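Local structure of sensor protein (Shewanella oneidensis, 3LIC) at residues E174-A179 against L183-D188; A244-V249 against R255-V260; Q26-H31 against V165-D170; D170-Q175 against L192-D197. The protein is a putative sensor histidine kinase of a two-component system, whose extracellular PDC-fold domain probably detects an outside signal and passes it across the membrane. All coordinates share one frame; numbering follows the deposited sequence.

Contact 1: residues E174-A179 against L183-D188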
loop_
_atom_site.group_PDB
_atom_site.type_symbol
_atom_site.label_atom_id
_atom_site.label_comp_id
_atom_site.label_asym_id
_atom_site.label_seq_id
_atom_site.Cartn_x
_atom_site.Cartn_y
_atom_site.Cartn_z
ATOM N N GLU A 174 -1.660 7.900 -10.035
ATOM C CA GLU A 174 -2.440 7.556 -11.193
ATOM C C GLU A 174 -3.641 6.634 -10.879
ATOM O O GLU A 174 -4.736 6.814 -11.436
ATOM C CB GLU A 174 -1.553 6.880 -12.218
ATOM C CG GLU A 174 -2.444 6.234 -13.264
ATOM C CD GLU A 174 -1.652 5.664 -14.415
ATOM O OE1 GLU A 174 -0.483 5.236 -14.174
ATOM O OE2 GLU A 174 -2.213 5.632 -15.551
ATOM N N GLN A 175 -3.457 5.614 -10.025
ATOM C CA GLN A 175 -4.563 4.731 -9.772
ATOM C C GLN A 175 -5.683 5.503 -9.044
ATOM O O GLN A 175 -6.870 5.184 -9.199
ATOM C CB GLN A 175 -4.083 3.513 -8.955
ATOM C CG GLN A 175 -3.428 2.488 -9.820
ATOM C CD GLN A 175 -2.589 1.551 -9.023
ATOM O OE1 GLN A 175 -1.961 1.959 -8.036
ATOM N NE2 GLN A 175 -2.563 0.270 -9.434
ATOM N N LEU A 176 -5.294 6.526 -8.268
ATOM C CA LEU A 176 -6.209 7.371 -7.476
ATOM C C LEU A 176 -6.691 8.608 -8.234
ATOM O O LEU A 176 -7.736 9.161 -7.877
ATOM C CB LEU A 176 -5.561 7.822 -6.168
ATOM C CG LEU A 176 -5.807 6.853 -4.982
ATOM C CD1 LEU A 176 -5.660 5.329 -5.377
ATOM C CD2 LEU A 176 -4.928 7.277 -3.776
ATOM N N GLY A 177 -5.958 9.018 -9.272
ATOM C CA GLY A 177 -6.429 10.067 -10.178
ATOM C C GLY A 177 -6.110 11.453 -9.617
ATOM O O GLY A 177 -6.922 12.333 -9.715
ATOM N N ILE A 178 -4.935 11.600 -9.002
ATOM C CA ILE A 178 -4.482 12.762 -8.292
ATOM C C ILE A 178 -2.987 12.917 -8.649
ATOM O O ILE A 178 -2.193 11.916 -8.688
ATOM C CB ILE A 178 -4.591 12.578 -6.725
ATOM C CG1 ILE A 178 -5.993 12.168 -6.285
ATOM C CG2 ILE A 178 -4.381 13.868 -6.012
ATOM C CD1 ILE A 178 -7.130 13.228 -6.626
ATOM N N ALA A 179 -2.572 14.161 -8.888
ATOM C CA ALA A 179 -1.199 14.426 -9.249
ATOM C C ALA A 179 -0.327 14.037 -8.060
ATOM O O ALA A 179 -0.681 14.292 -6.950
ATOM C CB ALA A 179 -1.037 15.901 -9.609
ATOM N N LEU A 183 -0.896 14.487 -3.181
ATOM C CA LEU A 183 -1.509 13.315 -2.575
ATOM C C LEU A 183 -0.735 12.927 -1.362
ATOM O O LEU A 183 0.515 12.811 -1.440
ATOM C CB LEU A 183 -1.516 12.118 -3.563
ATOM C CG LEU A 183 -1.960 10.749 -3.061
ATOM C CD1 LEU A 183 -3.435 10.896 -2.640
ATOM C CD2 LEU A 183 -1.851 9.584 -4.166
ATOM N N VAL A 184 -1.441 12.726 -0.243
ATOM C CA VAL A 184 -0.847 11.976 0.836
ATOM C C VAL A 184 -1.828 10.846 1.196
ATOM O O VAL A 184 -3.042 11.024 1.131
ATOM C CB VAL A 184 -0.547 12.880 2.087
ATOM C CG1 VAL A 184 -0.201 12.037 3.330
ATOM C CG2 VAL A 184 0.560 13.770 1.795
ATOM N N VAL A 185 -1.302 9.678 1.528
ATOM C CA VAL A 185 -2.115 8.580 2.041
ATOM C C VAL A 185 -1.535 8.196 3.392
ATOM O O VAL A 185 -0.313 8.067 3.549
ATOM C CB VAL A 185 -2.114 7.320 1.114
ATOM C CG1 VAL A 185 -3.103 6.260 1.682
ATOM C CG2 VAL A 185 -2.531 7.649 -0.303
ATOM N N LEU A 186 -2.394 8.050 4.369
ATOM C CA LEU A 186 -1.966 7.713 5.719
ATOM C C LEU A 186 -2.692 6.417 6.062
ATOM O O LEU A 186 -3.804 6.234 5.629
ATOM C CB LEU A 186 -2.468 8.793 6.653
ATOM C CG LEU A 186 -1.959 10.202 6.442
ATOM C CD1 LEU A 186 -2.696 11.148 7.469
ATOM C CD2 LEU A 186 -0.434 10.168 6.688
ATOM N N ASP A 187 -2.066 5.509 6.796
ATOM C CA ASP A 187 -2.772 4.376 7.303
ATOM C C ASP A 187 -3.709 4.804 8.486
ATOM O O ASP A 187 -3.886 5.970 8.755
ATOM C CB ASP A 187 -1.802 3.281 7.722
ATOM C CG ASP A 187 -1.078 3.593 9.007
ATOM O OD1 ASP A 187 -1.404 4.558 9.717
ATOM O OD2 ASP A 187 -0.133 2.854 9.331
ATOM N N ASP A 188 -4.306 3.841 9.167
ATOM C CA ASP A 188 -5.291 4.125 10.212
ATOM C C ASP A 188 -4.597 4.685 11.450
ATOM O O ASP A 188 -5.251 5.299 12.297
ATOM C CB ASP A 188 -6.043 2.858 10.597
ATOM C CG ASP A 188 -5.104 1.715 10.891
ATOM O OD1 ASP A 188 -4.319 1.336 9.992
ATOM O OD2 ASP A 188 -5.105 1.224 12.024
#
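Leu176 and Leu183 carry the apolar part of this contact, their side chains crossing at about a right angle. The CD2 methyl of Leu176 does the touching: it lies 3.9 Å from Leu183 CD2 and only slightly farther from Leu183 CD1, so that one methyl rests against both branches of the fork. The same Leu176 CD2 reaches on to Val185 CG2 at 4.2 Å, bridging two residues that point to one face of strand 183-186. Leu183 holds its fork toward the helix because CG stands anti to the backbone N (chi1 173°). Beyond the helix end, Ile178 offers its CG2 branch to Leu183 CB at 4.2 Å, again nearly at a right angle, while the longer CG1 branch leads away.

These residues lie where the chain passes from the six-stranded sheet to the five-stranded sheet of the PDC fold: helix 172-176 ends, the chain turns, and strand 183-186 enters the five-stranded sheet. The helix stops in a Schellman motif with Gly177 at C-prime, its phi positive at 84°. Ile178 N bonds to Pro173 O, and Gly177 N makes a weak bond of 3.3 Å to Glu174 O.

The polar side of the contact is slight. Ala179 O comes within 3.8 Å of Leu183 N, too long to count as a bond. Helix 2-46 closes over the apolar patch, with Leu25 touching both Leu176 and Val185, and the helix-end carbonyl Leu176 O accepts bonds from Ser21 OG and Arg24 NH1.

Contact 2: residues A244-V249 against R255-V260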
loop_
_atom_site.group_PDB
_atom_site.type_symbol
_atom_site.label_atom_id
_atom_site.label_comp_id
_atom_site.label_asym_id
_atom_site.label_seq_id
_atom_site.Cartn_x
_atom_site.Cartn_y
_atom_site.Cartn_z
ATOM N N ALA A 244 -6.472 21.717 2.132
ATOM C CA ALA A 244 -6.393 20.232 2.128
ATOM C C ALA A 244 -7.732 19.647 2.491
ATOM O O ALA A 244 -8.534 20.263 3.228
ATOM C CB ALA A 244 -5.370 19.750 3.098
ATOM N N SER A 245 -7.986 18.468 1.966
ATOM C CA SER A 245 -9.184 17.761 2.277
ATOM C C SER A 245 -8.803 16.331 2.552
ATOM O O SER A 245 -8.090 15.716 1.761
ATOM C CB SER A 245 -10.150 17.841 1.106
ATOM O OG SER A 245 -11.318 17.144 1.388
ATOM N N VAL A 246 -9.311 15.797 3.663
ATOM C CA VAL A 246 -8.990 14.481 4.161
ATOM C C VAL A 246 -10.238 13.664 3.975
ATOM O O VAL A 246 -11.304 14.097 4.366
ATOM C CB VAL A 246 -8.728 14.547 5.688
ATOM C CG1 VAL A 246 -8.522 13.126 6.321
ATOM C CG2 VAL A 246 -7.581 15.491 6.001
ATOM N N ALA A 247 -10.115 12.462 3.399
ATOM C CA ALA A 247 -11.247 11.555 3.290
ATOM C C ALA A 247 -10.804 10.225 3.860
ATOM O O ALA A 247 -9.641 9.833 3.741
ATOM C CB ALA A 247 -11.670 11.385 1.864
ATOM N N GLU A 248 -11.751 9.528 4.471
ATOM C CA GLU A 248 -11.472 8.236 5.045
ATOM C C GLU A 248 -11.738 7.051 4.073
ATOM O O GLU A 248 -12.660 7.072 3.243
ATOM C CB GLU A 248 -12.273 8.087 6.322
ATOM C CG GLU A 248 -11.959 6.803 7.011
ATOM C CD GLU A 248 -12.208 6.884 8.490
ATOM O OE1 GLU A 248 -11.257 7.252 9.216
ATOM O OE2 GLU A 248 -13.352 6.591 8.907
ATOM N N VAL A 249 -10.882 6.041 4.127
ATOM C CA VAL A 249 -11.190 4.764 3.450
ATOM C C VAL A 249 -12.055 3.837 4.354
ATOM O O VAL A 249 -11.678 3.493 5.492
ATOM C CB VAL A 249 -9.914 4.082 3.068
ATOM C CG1 VAL A 249 -10.200 2.769 2.385
ATOM C CG2 VAL A 249 -9.099 4.981 2.195
ATOM N N ARG A 255 -6.537 7.116 5.423
ATOM C CA ARG A 255 -6.883 8.449 4.917
ATOM C C ARG A 255 -6.237 8.843 3.569
ATOM O O ARG A 255 -5.058 8.593 3.313
ATOM C CB ARG A 255 -6.504 9.525 5.926
ATOM C CG ARG A 255 -7.640 9.953 6.888
ATOM C CD ARG A 255 -7.943 8.891 7.920
ATOM N NE ARG A 255 -6.753 8.351 8.590
ATOM C CZ ARG A 255 -6.111 8.934 9.596
ATOM N NH1 ARG A 255 -6.500 10.113 10.046
ATOM N NH2 ARG A 255 -5.048 8.330 10.136
ATOM N N VAL A 256 -6.997 9.545 2.743
ATOM C CA VAL A 256 -6.431 10.119 1.565
ATOM C C VAL A 256 -6.511 11.579 1.817
ATOM O O VAL A 256 -7.568 12.069 2.216
ATOM C CB VAL A 256 -7.270 9.770 0.347
ATOM C CG1 VAL A 256 -6.897 10.665 -0.832
ATOM C CG2 VAL A 256 -7.047 8.269 0.001
ATOM N N VAL A 257 -5.395 12.272 1.627
ATOM C CA VAL A 257 -5.372 13.721 1.755
ATOM C C VAL A 257 -5.079 14.357 0.395
ATOM O O VAL A 257 -4.071 14.041 -0.218
ATOM C CB VAL A 257 -4.253 14.164 2.714
ATOM C CG1 VAL A 257 -4.274 15.709 2.906
ATOM C CG2 VAL A 257 -4.354 13.407 4.045
ATOM N N VAL A 258 -5.963 15.227 -0.073
ATOM C CA VAL A 258 -5.695 16.039 -1.281
ATOM C C VAL A 258 -5.406 17.484 -0.837
ATOM O O VAL A 258 -6.157 18.079 -0.077
ATOM C CB VAL A 258 -6.913 16.056 -2.238
ATOM C CG1 VAL A 258 -6.603 16.909 -3.499
ATOM C CG2 VAL A 258 -7.334 14.600 -2.619
HETATM N N MSE A 259 -4.305 18.038 -1.292
HETATM C CA MSE A 259 -3.859 19.356 -0.852
HETATM C C MSE A 259 -3.272 20.033 -2.071
HETATM O O MSE A 259 -2.552 19.383 -2.841
HETATM C CB MSE A 259 -2.808 19.221 0.231
HETATM C CG MSE A 259 -1.547 18.638 -0.267
HETATM SE SE MSE A 259 -0.585 17.611 1.124
HETATM C CE MSE A 259 -1.213 15.850 0.610
ATOM N N VAL A 260 -3.592 21.319 -2.263
ATOM C CA VAL A 260 -3.024 22.108 -3.363
ATOM C C VAL A 260 -2.586 23.469 -2.798
ATOM O O VAL A 260 -3.238 24.017 -1.910
ATOM C CB VAL A 260 -4.065 22.298 -4.488
ATOM C CG1 VAL A 260 -3.466 23.015 -5.744
ATOM C CG2 VAL A 260 -4.719 20.958 -4.853
#
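Strands 241-248 and 255-261 form an antiparallel beta hairpin in the five-stranded sheet of the PDC-fold sensor, and Ser245 and Val258 make one of the two hydrogen-bonded pairs between residues 244-249 and 255-260. Ser245 N gives a bond of 2.8 Å to Val258 O, and Val258 N returns one to Ser245 O. Two residues along, Ala247 and Val256 repeat the exchange, with N-H...O angles of 167° and 166° that make both bonds nearly straight. Alongside these bonds the alpha hydrogens add weaker contacts, the shortest from Ala244 CA to Val258 O at 3.1 Å.

Packing differs on the two faces. Ala244, Val246, Val257 and Met259, a selenomethionine, share one face, where Phe220 of helix 218-226 covers Ala244, Val246 and Val257. On it Ala244 CB meets Met259 CB at 3.9 Å and Val257 CG1 at 4.2 Å, whereas the selenium end of Met259 turns away toward Val184. The other face, with Ser245, Ala247, Val256 and Val258, lies against helix 2-46; there Ser245 OG bonds to Gln231 NE2 and to Ser18 OG.

Arg255 is the charged residue on strand 255-260; its chain bends at chi2 and chi3 and carries the guanidinium off to other partners: NH2 to Asp187 O and NH1 to Leu224 O. Glu248 is near but forms no salt bridge with it, since OE1 stays 4.7 Å from Arg255 NE. What Val246 meets instead is the aliphatic root of the arginine: its CG1, anti to the backbone N, lies beside Arg255 CG at 3.3 Å.

Contact 3: residues Q26-H31 against V165-D170. With EDO (1,2-ethanediol), chain B.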
loop_
_atom_site.group_PDB
_atom_site.type_symbol
_atom_site.label_atom_id
_atom_site.label_comp_id
_atom_site.label_asym_id
_atom_site.label_seq_id
_atom_site.Cartn_x
_atom_site.Cartn_y
_atom_site.Cartn_z
ATOM N N GLN A 26 -10.010 2.606 -2.085
ATOM C CA GLN A 26 -10.758 1.503 -1.479
ATOM C C GLN A 26 -10.944 0.270 -2.381
ATOM O O GLN A 26 -10.709 -0.870 -1.958
ATOM C CB GLN A 26 -12.159 1.988 -1.050
ATOM C CG GLN A 26 -12.958 0.952 -0.198
ATOM C CD GLN A 26 -14.439 1.306 -0.119
ATOM O OE1 GLN A 26 -14.848 2.433 -0.420
ATOM N NE2 GLN A 26 -15.255 0.332 0.259
ATOM N N PHE A 27 -11.407 0.503 -3.616
ATOM C CA PHE A 27 -11.600 -0.588 -4.526
ATOM C C PHE A 27 -10.242 -1.281 -4.901
ATOM O O PHE A 27 -10.197 -2.484 -5.032
ATOM C CB PHE A 27 -12.492 -0.150 -5.721
ATOM C CG PHE A 27 -13.942 0.055 -5.309
ATOM C CD1 PHE A 27 -14.760 -1.046 -4.999
ATOM C CD2 PHE A 27 -14.487 1.323 -5.228
ATOM C CE1 PHE A 27 -16.077 -0.864 -4.591
ATOM C CE2 PHE A 27 -15.786 1.506 -4.812
ATOM C CZ PHE A 27 -16.580 0.404 -4.482
ATOM N N LEU A 28 -9.144 -0.524 -4.984
ATOM C CA LEU A 28 -7.837 -1.056 -5.271
ATOM C C LEU A 28 -7.380 -1.991 -4.153
ATOM O O LEU A 28 -6.878 -3.081 -4.421
ATOM C CB LEU A 28 -6.844 0.096 -5.392
ATOM C CG LEU A 28 -5.360 -0.304 -5.594
ATOM C CD1 LEU A 28 -5.195 -1.203 -6.843
ATOM C CD2 LEU A 28 -4.471 0.902 -5.707
ATOM N N LEU A 29 -7.580 -1.578 -2.896
ATOM C CA LEU A 29 -7.062 -2.322 -1.743
ATOM C C LEU A 29 -7.945 -3.535 -1.494
ATOM O O LEU A 29 -7.466 -4.623 -1.182
ATOM C CB LEU A 29 -7.022 -1.393 -0.497
ATOM C CG LEU A 29 -6.061 -0.171 -0.509
ATOM C CD1 LEU A 29 -6.254 0.699 0.758
ATOM C CD2 LEU A 29 -4.605 -0.597 -0.599
ATOM N N GLU A 30 -9.251 -3.387 -1.730
ATOM C CA GLU A 30 -10.119 -4.530 -1.579
ATOM C C GLU A 30 -9.876 -5.554 -2.699
ATOM O O GLU A 30 -9.994 -6.762 -2.443
ATOM C CB GLU A 30 -11.601 -4.133 -1.505
ATOM C CG GLU A 30 -11.867 -3.228 -0.292
ATOM C CD GLU A 30 -13.323 -2.753 -0.223
ATOM O OE1 GLU A 30 -14.039 -2.924 -1.226
ATOM O OE2 GLU A 30 -13.741 -2.194 0.830
ATOM N N HIS A 31 -9.597 -5.092 -3.932
ATOM C CA HIS A 31 -9.258 -6.020 -5.020
ATOM C C HIS A 31 -7.995 -6.864 -4.648
ATOM O O HIS A 31 -7.945 -8.064 -4.822
ATOM C CB HIS A 31 -9.048 -5.231 -6.327
ATOM C CG HIS A 31 -8.710 -6.096 -7.494
ATOM N ND1 HIS A 31 -7.963 -5.649 -8.574
ATOM C CD2 HIS A 31 -8.979 -7.396 -7.733
ATOM C CE1 HIS A 31 -7.797 -6.635 -9.437
ATOM N NE2 HIS A 31 -8.418 -7.705 -8.953
ATOM N N VAL A 165 0.313 -9.854 -2.232
ATOM C CA VAL A 165 0.192 -9.014 -3.435
ATOM C C VAL A 165 0.943 -7.728 -3.028
ATOM O O VAL A 165 0.804 -7.244 -1.875
ATOM C CB VAL A 165 -1.311 -8.746 -3.866
ATOM C CG1 VAL A 165 -1.410 -7.894 -5.077
ATOM C CG2 VAL A 165 -1.954 -10.035 -4.338
ATOM N N ASP A 166 1.805 -7.224 -3.924
ATOM C CA ASP A 166 2.510 -5.945 -3.749
ATOM C C ASP A 166 1.846 -4.876 -4.606
ATOM O O ASP A 166 1.497 -5.113 -5.786
ATOM C CB ASP A 166 4.000 -6.050 -4.190
ATOM C CG ASP A 166 4.783 -7.076 -3.387
ATOM O OD1 ASP A 166 5.844 -7.530 -3.883
ATOM O OD2 ASP A 166 4.342 -7.411 -2.247
ATOM N N LEU A 167 1.718 -3.683 -4.023
ATOM C CA LEU A 167 1.257 -2.530 -4.760
ATOM C C LEU A 167 2.389 -1.498 -4.773
ATOM O O LEU A 167 2.832 -1.062 -3.719
ATOM C CB LEU A 167 0.021 -1.924 -4.084
ATOM C CG LEU A 167 -1.237 -2.794 -3.978
ATOM C CD1 LEU A 167 -2.308 -1.865 -3.331
ATOM C CD2 LEU A 167 -1.728 -3.284 -5.363
ATOM N N ALA A 168 2.852 -1.102 -5.963
ATOM C CA ALA A 168 3.986 -0.171 -6.060
ATOM C C ALA A 168 3.510 1.232 -5.663
ATOM O O ALA A 168 2.495 1.718 -6.212
ATOM C CB ALA A 168 4.525 -0.160 -7.500
ATOM N N LEU A 169 4.194 1.910 -4.740
ATOM C CA LEU A 169 3.672 3.220 -4.355
ATOM C C LEU A 169 3.707 4.215 -5.462
ATOM O O LEU A 169 2.830 5.089 -5.503
ATOM C CB LEU A 169 4.431 3.848 -3.179
ATOM C CG LEU A 169 4.579 3.036 -1.904
ATOM C CD1 LEU A 169 5.122 3.994 -0.847
ATOM C CD2 LEU A 169 3.350 2.404 -1.408
ATOM N N ASP A 170 4.730 4.170 -6.316
ATOM C CA ASP A 170 4.779 5.150 -7.437
ATOM C C ASP A 170 3.505 5.171 -8.273
ATOM O O ASP A 170 3.189 6.169 -8.927
ATOM C CB ASP A 170 6.000 4.927 -8.369
ATOM C CG ASP A 170 7.325 5.393 -7.706
ATOM O OD1 ASP A 170 7.290 6.114 -6.651
ATOM O OD2 ASP A 170 8.411 5.034 -8.227
HETATM C C1 EDO B . 6.652 -9.758 -0.863
HETATM O O1 EDO B . 5.406 -9.798 -1.591
HETATM C C2 EDO B . 7.804 -9.219 -1.708
HETATM O O2 EDO B . 7.615 -7.800 -1.934
#
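Leu167 meets Leu28 and Leu29 of the long helix 2-46 through a single methyl, and the strand that carries it can be followed from Asp166 onward. Asp166 turns to the other side of the strand from the helix. Its carboxylate faces a bound 1,2-ethanediol, probably left by the crystallisation liquor: the diol's O2 donates to Asp166 OD1 at 2.6 Å, and its O1 lies near Asp166 OD2, whose position is less sure. OD1 is also bonded to Tyr93 OH, while Thr164 OG1 and Tyr136 OH hold the diol as well. With the carboxylate cut back to an alanine methyl, Tyr93 OH and the diol O2 would probably lose the OD1 they share.

Leu167 comes next and points toward the helix. With CG anti to the carbonyl carbon (chi1 -62°) and the chain extended beyond, its CD1 is carried to the helix surface. There CD1 lies 3.8 Å from Leu29 CD2, the two side chains crossing at a slant, and 4.1 Å from Leu28 CG, the Leu28 and Leu167 side chains reaching toward each other tip to tip. The first bond of Leu29 points away from the strand, yet its end comes nearer. Trp132 touches both Leu29 and Leu167, and Leu28 also rests on Leu172 of the short helix that follows.

Farther on, Leu169 packs on Leu145 and Ala135. A long N-terminal helix laid along an antiparallel sheet in this way is characteristic of the PDC sensor fold; the polar site opposite, holding the diol, is consistent with the ligand pocket of such domains.

Contact 4: residues D170-Q175 against L192-D197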
loop_
_atom_site.group_PDB
_atom_site.type_symbol
_atom_site.label_atom_id
_atom_site.label_comp_id
_atom_site.label_asym_id
_atom_site.label_seq_id
_atom_site.Cartn_x
_atom_site.Cartn_y
_atom_site.Cartn_z
ATOM N N ASP A 170 4.730 4.170 -6.316
ATOM C CA ASP A 170 4.779 5.150 -7.437
ATOM C C ASP A 170 3.505 5.171 -8.273
ATOM O O ASP A 170 3.189 6.169 -8.927
ATOM C CB ASP A 170 6.000 4.927 -8.369
ATOM C CG ASP A 170 7.325 5.393 -7.706
ATOM O OD1 ASP A 170 7.290 6.114 -6.651
ATOM O OD2 ASP A 170 8.411 5.034 -8.227
ATOM N N ARG A 171 2.752 4.087 -8.250
ATOM C CA ARG A 171 1.528 4.063 -9.066
ATOM C C ARG A 171 0.270 4.633 -8.428
ATOM O O ARG A 171 -0.727 4.846 -9.121
ATOM C CB ARG A 171 1.251 2.650 -9.542
ATOM C CG ARG A 171 2.299 2.184 -10.496
ATOM C CD ARG A 171 1.955 0.828 -11.081
ATOM N NE ARG A 171 0.733 0.999 -11.864
ATOM C CZ ARG A 171 0.056 -0.022 -12.405
ATOM N NH1 ARG A 171 0.498 -1.275 -12.236
ATOM N NH2 ARG A 171 -1.040 0.210 -13.108
ATOM N N LEU A 172 0.257 4.790 -7.104
ATOM C CA LEU A 172 -0.980 5.194 -6.429
ATOM C C LEU A 172 -1.593 6.455 -6.986
ATOM O O LEU A 172 -2.806 6.509 -7.117
ATOM C CB LEU A 172 -0.782 5.380 -4.919
ATOM C CG LEU A 172 -0.487 4.106 -4.153
ATOM C CD1 LEU A 172 -0.194 4.438 -2.681
ATOM C CD2 LEU A 172 -1.708 3.135 -4.318
ATOM N N PRO A 173 -0.803 7.500 -7.288
ATOM C CA PRO A 173 -1.413 8.757 -7.794
ATOM C C PRO A 173 -2.230 8.594 -9.052
ATOM O O PRO A 173 -3.360 9.089 -9.171
ATOM C CB PRO A 173 -0.175 9.614 -8.119
ATOM C CG PRO A 173 0.951 9.061 -7.128
ATOM C CD PRO A 173 0.683 7.585 -7.268
ATOM N N GLU A 174 -1.660 7.900 -10.035
ATOM C CA GLU A 174 -2.440 7.556 -11.193
ATOM C C GLU A 174 -3.641 6.634 -10.879
ATOM O O GLU A 174 -4.736 6.814 -11.436
ATOM C CB GLU A 174 -1.553 6.880 -12.218
ATOM C CG GLU A 174 -2.444 6.234 -13.264
ATOM C CD GLU A 174 -1.652 5.664 -14.415
ATOM O OE1 GLU A 174 -0.483 5.236 -14.174
ATOM O OE2 GLU A 174 -2.213 5.632 -15.551
ATOM N N GLN A 175 -3.457 5.614 -10.025
ATOM C CA GLN A 175 -4.563 4.731 -9.772
ATOM C C GLN A 175 -5.683 5.503 -9.044
ATOM O O GLN A 175 -6.870 5.184 -9.199
ATOM C CB GLN A 175 -4.083 3.513 -8.955
ATOM C CG GLN A 175 -3.428 2.488 -9.820
ATOM C CD GLN A 175 -2.589 1.551 -9.023
ATOM O OE1 GLN A 175 -1.961 1.959 -8.036
ATOM N NE2 GLN A 175 -2.563 0.270 -9.434
ATOM N N LEU A 192 2.650 7.451 7.335
ATOM C CA LEU A 192 2.705 7.737 5.897
ATOM C C LEU A 192 2.683 6.467 5.065
ATOM O O LEU A 192 3.512 5.589 5.229
ATOM C CB LEU A 192 3.979 8.495 5.599
ATOM C CG LEU A 192 4.065 9.789 4.811
ATOM C CD1 LEU A 192 2.851 10.664 4.948
ATOM C CD2 LEU A 192 5.334 10.497 5.289
ATOM N N ILE A 193 1.721 6.359 4.166
ATOM C CA ILE A 193 1.748 5.313 3.153
ATOM C C ILE A 193 2.316 5.942 1.894
ATOM O O ILE A 193 3.180 5.389 1.277
ATOM C CB ILE A 193 0.340 4.851 2.825
ATOM C CG1 ILE A 193 -0.343 4.181 4.042
ATOM C CG2 ILE A 193 0.343 3.952 1.603
ATOM C CD1 ILE A 193 0.069 2.841 4.267
ATOM N N PHE A 194 1.786 7.079 1.486
ATOM C CA PHE A 194 2.225 7.755 0.262
ATOM C C PHE A 194 2.528 9.233 0.526
ATOM O O PHE A 194 1.725 9.906 1.157
ATOM C CB PHE A 194 1.181 7.700 -0.896
ATOM C CG PHE A 194 1.711 8.338 -2.166
ATOM C CD1 PHE A 194 2.549 7.626 -3.012
ATOM C CD2 PHE A 194 1.525 9.678 -2.420
ATOM C CE1 PHE A 194 3.116 8.201 -4.112
ATOM C CE2 PHE A 194 2.107 10.263 -3.533
ATOM C CZ PHE A 194 2.906 9.513 -4.394
ATOM N N HIS A 195 3.688 9.700 0.044
ATOM C CA HIS A 195 4.101 11.112 -0.043
ATOM C C HIS A 195 4.991 11.218 -1.298
ATOM O O HIS A 195 5.794 10.294 -1.604
ATOM C CB HIS A 195 4.948 11.521 1.183
ATOM C CG HIS A 195 5.187 12.998 1.295
ATOM N ND1 HIS A 195 4.476 13.808 2.167
ATOM C CD2 HIS A 195 6.012 13.828 0.609
ATOM C CE1 HIS A 195 4.861 15.068 2.016
ATOM N NE2 HIS A 195 5.779 15.106 1.068
ATOM N N SER A 196 4.875 12.325 -2.024
ATOM C CA SER A 196 5.801 12.651 -3.130
ATOM C C SER A 196 7.264 12.375 -2.797
ATOM O O SER A 196 7.975 11.770 -3.583
ATOM C CB SER A 196 5.708 14.143 -3.456
ATOM O OG SER A 196 4.710 14.311 -4.421
ATOM N N ASP A 197 7.718 12.887 -1.659
ATOM C CA ASP A 197 9.076 12.651 -1.210
ATOM C C ASP A 197 9.246 11.272 -0.562
ATOM O O ASP A 197 8.689 10.993 0.514
ATOM C CB ASP A 197 9.501 13.745 -0.232
ATOM C CG ASP A 197 10.952 13.609 0.181
ATOM O OD1 ASP A 197 11.741 13.017 -0.596
ATOM O OD2 ASP A 197 11.308 14.071 1.285
#
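Phe194 lies against Leu172 and Pro173, and can be traced outward from its CB. That atom meets Leu172 CD1 at 4.0 Å, as the two side chains slide past each other in opposite directions. With CG anti to the backbone N (chi1 -177°), the ring is then carried toward helix 172-176. CE1 comes within 3.8 Å of Pro173 CG and 4.0 Å of Pro173 CD. The tip is tightest: CZ stands 3.4 Å from Pro173 CG, the proline crossing the phenylalanine at about a right angle and obliquely to its ring.

The strand is irregular here. Ile193 and Phe194 both face Val185 in a classic beta bulge, at the edge strand of the five-stranded sheet in this PDC-fold sensor, and both bond to Val185 through the backbone. Through the bulge Ile193 CG2 is also brought to Leu172 CD1, at 4.3 Å. Without the ring, as with an alanine here, a gap is likely to open beside Pro173 and Leu183 to lose part of its cover.

Leu172 also packs on Leu28 of helix 2-46, and Pro173 packs in addition on Pro180.

In the fold
Contacts 1 and 4 lie closest, their centres about 5 Å apart: both use helix 172-176 and share Glu174 and Gln175, and they reach adjacent strands, 183-186 and 192-194. Contact 2 sits in the same five-stranded sheet, its centre about 8 Å from that of contact 1, joined through Val184 O to Val257 N. Contact 3 belongs to the six-stranded sheet, about 11 Å from contacts 1 and 4 between centres and about 17 Å from contact 2. Along the chain contact 3 closes before the others open, and contact 2 comes last. Helix 172-176 thus connects the two sheets and helix 2-46 runs past both, so a change at one might be felt at the other.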